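Local coordinates for 4-dehydrase (Streptomyces venezuelae, PDB 2PO3), which probably acts as a pyridoxal phosphate-dependent aminotransferase on a TDP-linked sugar in desosamine biosynthesis, and is captured here with its TDP-sugar product as an external aldimine, at residues A[7-10]-A[14-17]; A[317-322]-A[380-385]. All blocks are in the same frame, centred on the assembly; numbering follows the deposited sequence.

Interaction 1 (A[7-10]-A[14-17])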
loop_
_atom_site.group_PDB
_atom_site.type_symbol
_atom_site.label_atom_id
_atom_site.label_comp_id
_atom_site.label_asym_id
_atom_site.label_seq_id
_atom_site.Cartn_x
_atom_site.Cartn_y
_atom_site.Cartn_z
ATOM N N ASP A 7 26.324 -28.198 25.515
ATOM C CA ASP A 7 25.256 -27.575 26.252
ATOM C C ASP A 7 24.472 -26.723 25.267
ATOM O O ASP A 7 23.407 -26.191 25.618
ATOM C CB ASP A 7 25.771 -26.720 27.416
ATOM C CG ASP A 7 26.817 -27.456 28.191
ATOM O OD1 ASP A 7 26.994 -28.658 28.091
ATOM O OD2 ASP A 7 27.543 -26.660 28.944
ATOM N N LEU A 8 25.040 -26.627 24.044
ATOM C CA LEU A 8 24.432 -25.874 22.957
ATOM C C LEU A 8 23.184 -26.574 22.498
ATOM O O LEU A 8 23.249 -27.731 22.083
ATOM C CB LEU A 8 25.304 -25.652 21.700
ATOM C CG LEU A 8 26.545 -24.777 21.900
ATOM C CD1 LEU A 8 27.276 -24.599 20.585
ATOM C CD2 LEU A 8 26.213 -23.407 22.461
ATOM N N ALA A 9 22.072 -25.839 22.577
ATOM C CA ALA A 9 20.773 -26.316 22.163
ATOM C C ALA A 9 20.897 -26.766 20.726
ATOM O O ALA A 9 20.189 -27.656 20.236
ATOM C CB ALA A 9 19.744 -25.196 22.279
ATOM N N PHE A 10 21.828 -26.101 20.051
ATOM C CA PHE A 10 22.070 -26.411 18.666
ATOM C C PHE A 10 22.555 -27.857 18.544
ATOM O O PHE A 10 22.241 -28.580 17.598
ATOM C CB PHE A 10 23.101 -25.428 18.107
ATOM C CG PHE A 10 23.379 -25.708 16.669
ATOM C CD1 PHE A 10 22.540 -25.240 15.652
ATOM C CD2 PHE A 10 24.495 -26.467 16.320
ATOM C CE1 PHE A 10 22.811 -25.505 14.308
ATOM C CE2 PHE A 10 24.769 -26.751 14.980
ATOM C CZ PHE A 10 23.937 -26.261 13.971
ATOM N N PRO A 14 20.348 -28.042 26.206
ATOM C CA PRO A 14 19.244 -27.262 26.717
ATOM C C PRO A 14 19.488 -25.797 26.341
ATOM O O PRO A 14 20.627 -25.321 26.510
ATOM C CB PRO A 14 19.320 -27.427 28.238
ATOM C CG PRO A 14 20.682 -28.032 28.564
ATOM C CD PRO A 14 21.340 -28.409 27.250
ATOM N N ALA A 15 18.442 -25.109 25.820
ATOM C CA ALA A 15 18.561 -23.702 25.434
ATOM C C ALA A 15 18.675 -22.913 26.720
ATOM O O ALA A 15 17.831 -23.016 27.622
ATOM C CB ALA A 15 17.455 -23.184 24.521
ATOM N N ALA A 16 19.752 -22.159 26.802
ATOM C CA ALA A 16 20.046 -21.387 27.986
ATOM C C ALA A 16 18.964 -20.497 28.589
ATOM O O ALA A 16 18.877 -20.376 29.817
ATOM C CB ALA A 16 21.386 -20.684 27.856
ATOM N N PHE A 17 18.156 -19.865 27.739
ATOM C CA PHE A 17 17.132 -18.976 28.232
ATOM C C PHE A 17 15.774 -19.147 27.605
ATOM O O PHE A 17 15.635 -19.613 26.469
ATOM C CB PHE A 17 17.579 -17.539 27.944
ATOM C CG PHE A 17 18.865 -17.192 28.626
ATOM C CD1 PHE A 17 20.098 -17.545 28.072
ATOM C CD2 PHE A 17 18.838 -16.504 29.840
ATOM C CE1 PHE A 17 21.283 -17.210 28.731
ATOM C CE2 PHE A 17 20.015 -16.154 30.503
ATOM C CZ PHE A 17 21.242 -16.512 29.941
#
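Ala9 and Ala15 meet methyl against methyl where the chain doubles back near its N terminus. Their CB atoms lie 3.8 Å apart, and Ala9 CB also comes within 3.7 Å of Ala15 CA, so it presses on the backbone as well as on the side chain opposite. Alanine suits position 9, whose CB faces the other limb where the alpha carbons of Ala9 and Ala15 approach to 4.7 Å; the methyl of Ala15 simply meets it. Beside this pair the ring of Pro14 offers its delta carbon, although its CB points away from 7-10; Pro14 CD rests 3.4 Å from Asp7 O. The ring ties back Pro14's own nitrogen, so this position has no N-H to give to that carbonyl, and the contact is van der Waals in kind. Two backbone N-H groups, those of Ala9 and Ala16, are taken up by the carboxylate of Glu322. Phe10 stands with its ring carbon CG anti to the backbone N (chi1 -180°), which lays the ring on Leu314, Glu317 and Ala321 of helix 312-321. This is an irregular surface turn without strand pairing, in an N-terminal arm draped over C-terminal helices of a PLP-dependent aminotransferase fold.

Interaction 2 (A[317-322]-A[380-385])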
loop_
_atom_site.group_PDB
_atom_site.type_symbol
_atom_site.label_atom_id
_atom_site.label_comp_id
_atom_site.label_asym_id
_atom_site.label_seq_id
_atom_site.Cartn_x
_atom_site.Cartn_y
_atom_site.Cartn_z
ATOM N N GLU A 317 22.626 -19.823 12.774
ATOM C CA GLU A 317 21.898 -21.010 13.201
ATOM C C GLU A 317 22.093 -21.326 14.674
ATOM O O GLU A 317 21.147 -21.675 15.386
ATOM C CB GLU A 317 22.359 -22.242 12.408
ATOM C CG GLU A 317 21.869 -22.267 10.950
ATOM C CD GLU A 317 21.928 -23.663 10.381
ATOM O OE1 GLU A 317 22.742 -24.014 9.538
ATOM O OE2 GLU A 317 21.049 -24.472 10.928
ATOM N N VAL A 318 23.339 -21.213 15.124
ATOM C CA VAL A 318 23.666 -21.504 16.506
ATOM C C VAL A 318 22.902 -20.590 17.443
ATOM O O VAL A 318 22.392 -21.018 18.479
ATOM C CB VAL A 318 25.170 -21.404 16.763
ATOM C CG1 VAL A 318 25.484 -21.642 18.233
ATOM C CG2 VAL A 318 25.940 -22.408 15.906
ATOM N N LEU A 319 22.830 -19.311 17.067
ATOM C CA LEU A 319 22.114 -18.382 17.929
ATOM C C LEU A 319 20.604 -18.613 17.831
ATOM O O LEU A 319 19.860 -18.574 18.806
ATOM C CB LEU A 319 22.454 -16.915 17.624
ATOM C CG LEU A 319 23.855 -16.435 18.030
ATOM C CD1 LEU A 319 24.958 -17.419 17.631
ATOM C CD2 LEU A 319 24.117 -15.074 17.375
ATOM N N LYS A 320 20.136 -18.856 16.628
ATOM C CA LYS A 320 18.733 -19.090 16.512
ATOM C C LYS A 320 18.333 -20.230 17.431
ATOM O O LYS A 320 17.274 -20.230 18.053
ATOM C CB LYS A 320 18.358 -19.434 15.094
ATOM C CG LYS A 320 16.858 -19.624 14.973
ATOM C CD LYS A 320 16.335 -19.250 13.595
ATOM C CE LYS A 320 15.271 -18.157 13.609
ATOM N NZ LYS A 320 15.779 -16.766 13.482
ATOM N N ALA A 321 19.186 -21.232 17.531
ATOM C CA ALA A 321 18.819 -22.327 18.409
ATOM C C ALA A 321 18.723 -21.911 19.871
ATOM O O ALA A 321 17.992 -22.474 20.691
ATOM C CB ALA A 321 19.680 -23.565 18.241
ATOM N N GLU A 322 19.469 -20.895 20.204
ATOM C CA GLU A 322 19.463 -20.412 21.569
ATOM C C GLU A 322 18.347 -19.423 21.841
ATOM O O GLU A 322 18.280 -18.864 22.931
ATOM C CB GLU A 322 20.811 -19.772 21.937
ATOM C CG GLU A 322 21.929 -20.807 22.134
ATOM C CD GLU A 322 21.530 -21.907 23.093
ATOM O OE1 GLU A 322 20.972 -21.722 24.165
ATOM O OE2 GLU A 322 21.825 -23.097 22.638
ATOM N N ARG A 380 31.053 -14.801 21.200
ATOM C CA ARG A 380 32.417 -15.018 21.625
ATOM C C ARG A 380 32.713 -16.506 21.600
ATOM O O ARG A 380 33.762 -16.925 21.159
ATOM C CB ARG A 380 32.606 -14.418 23.001
ATOM C CG ARG A 380 34.026 -14.515 23.531
ATOM C CD ARG A 380 34.168 -13.605 24.724
ATOM N NE ARG A 380 34.110 -12.181 24.372
ATOM C CZ ARG A 380 35.146 -11.457 23.907
ATOM N NH1 ARG A 380 36.351 -11.990 23.697
ATOM N NH2 ARG A 380 34.987 -10.158 23.626
ATOM N N LEU A 381 31.774 -17.320 22.053
ATOM C CA LEU A 381 31.968 -18.761 22.035
ATOM C C LEU A 381 32.213 -19.247 20.597
ATOM O O LEU A 381 33.203 -19.925 20.258
ATOM C CB LEU A 381 30.731 -19.453 22.655
ATOM C CG LEU A 381 30.680 -20.973 22.547
ATOM C CD1 LEU A 381 31.838 -21.531 23.352
ATOM C CD2 LEU A 381 29.385 -21.541 23.135
ATOM N N CYS A 382 31.286 -18.861 19.722
ATOM C CA CYS A 382 31.332 -19.214 18.307
ATOM C C CYS A 382 32.627 -18.829 17.619
ATOM O O CYS A 382 33.191 -19.553 16.808
ATOM C CB CYS A 382 30.178 -18.516 17.525
ATOM S SG CYS A 382 28.516 -19.131 17.918
ATOM N N ALA A 383 33.080 -17.632 17.931
ATOM C CA ALA A 383 34.284 -17.114 17.331
ATOM C C ALA A 383 35.530 -17.798 17.831
ATOM O O ALA A 383 36.438 -18.062 17.039
ATOM C CB ALA A 383 34.376 -15.602 17.503
ATOM N N THR A 384 35.571 -18.077 19.138
ATOM C CA THR A 384 36.739 -18.713 19.721
ATOM C C THR A 384 36.780 -20.217 19.573
ATOM O O THR A 384 37.840 -20.821 19.779
ATOM C CB THR A 384 36.896 -18.379 21.210
ATOM O OG1 THR A 384 35.806 -18.964 21.897
ATOM C CG2 THR A 384 36.895 -16.869 21.394
ATOM N N ARG A 385 35.635 -20.812 19.238
ATOM C CA ARG A 385 35.596 -22.259 19.088
ATOM C C ARG A 385 35.017 -22.719 17.767
ATOM O O ARG A 385 34.641 -23.893 17.665
ATOM C CB ARG A 385 34.846 -22.940 20.228
ATOM C CG ARG A 385 35.205 -22.398 21.620
ATOM C CD ARG A 385 36.224 -23.223 22.410
ATOM N NE ARG A 385 35.976 -24.672 22.467
ATOM C CZ ARG A 385 35.547 -25.341 23.540
ATOM N NH1 ARG A 385 35.270 -24.735 24.705
ATOM N NH2 ARG A 385 35.382 -26.669 23.446
#
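The carbonyl oxygen of Arg380 receives the backbone N-H of Thr384 at 2.9 Å, measured from Thr384 N to Arg380 O, while the same threonine's hydroxyl, Thr384 OG1, lies 3.0 Å from that oxygen. The hydroxyl is also 3.2 Å from Leu381 O. Such a threonine suits the outer face of a helix, since it can fold its polar group back on the preceding turn. The inner face carries the contact proper, a buried helix-to-helix packing of 312-321 against 369-394 in what corresponds to the small C-terminal domain of the aminotransferase fold. Cys382 is the sole contributor from 380-385. With its sulfur anti to the carbonyl carbon (chi1 -69°), it reaches across to two methyls of consecutive residues, Val318 and Leu319. Val318 directs its CB at the other helix, and a chi1 of 177° brings CG1 forward to 3.9 Å from Cys382 SG. Leu319 starts out less directly but has the longer chain, and this lets it close the remaining distance. Cysteine fits because a slim, weakly polar sulfur can lie against methyls between the helices; the nearest alpha carbons of 317-322 and 380-385, those of Val318 and Cys382, are 8.2 Å apart. Around it, Leu319 also packs on Leu379 and Val324, and Leu381 on Leu8. The sulfur faces the notch between two methyl groups, Val318 CG1 and Leu319 CD1, which are 4.3 Å from each other, with Leu319 CD1 4.0 Å from Cys382 SG.

Overall arrangement
Along the chain the two contacts come in series: interaction 1 closes within the first twenty residues, and interaction 2 joins two helices some three hundred residues later. In space their centres are only 10 Å apart, on the same side of the chain's centre. The Glu322 carboxylate, which belongs to the segment 317-322, is the direct polar link, shared between the two limbs of the N-terminal turn. Helix 369-394 is reached from the same turn through apolar side chains. The N-terminal arm thus lies against the same helix pair that interaction 2 packs together, with the Leu319 side chain about 12 Å from a bound TDP-sugar adduct, joining the beginning of the chain to its C-terminal part.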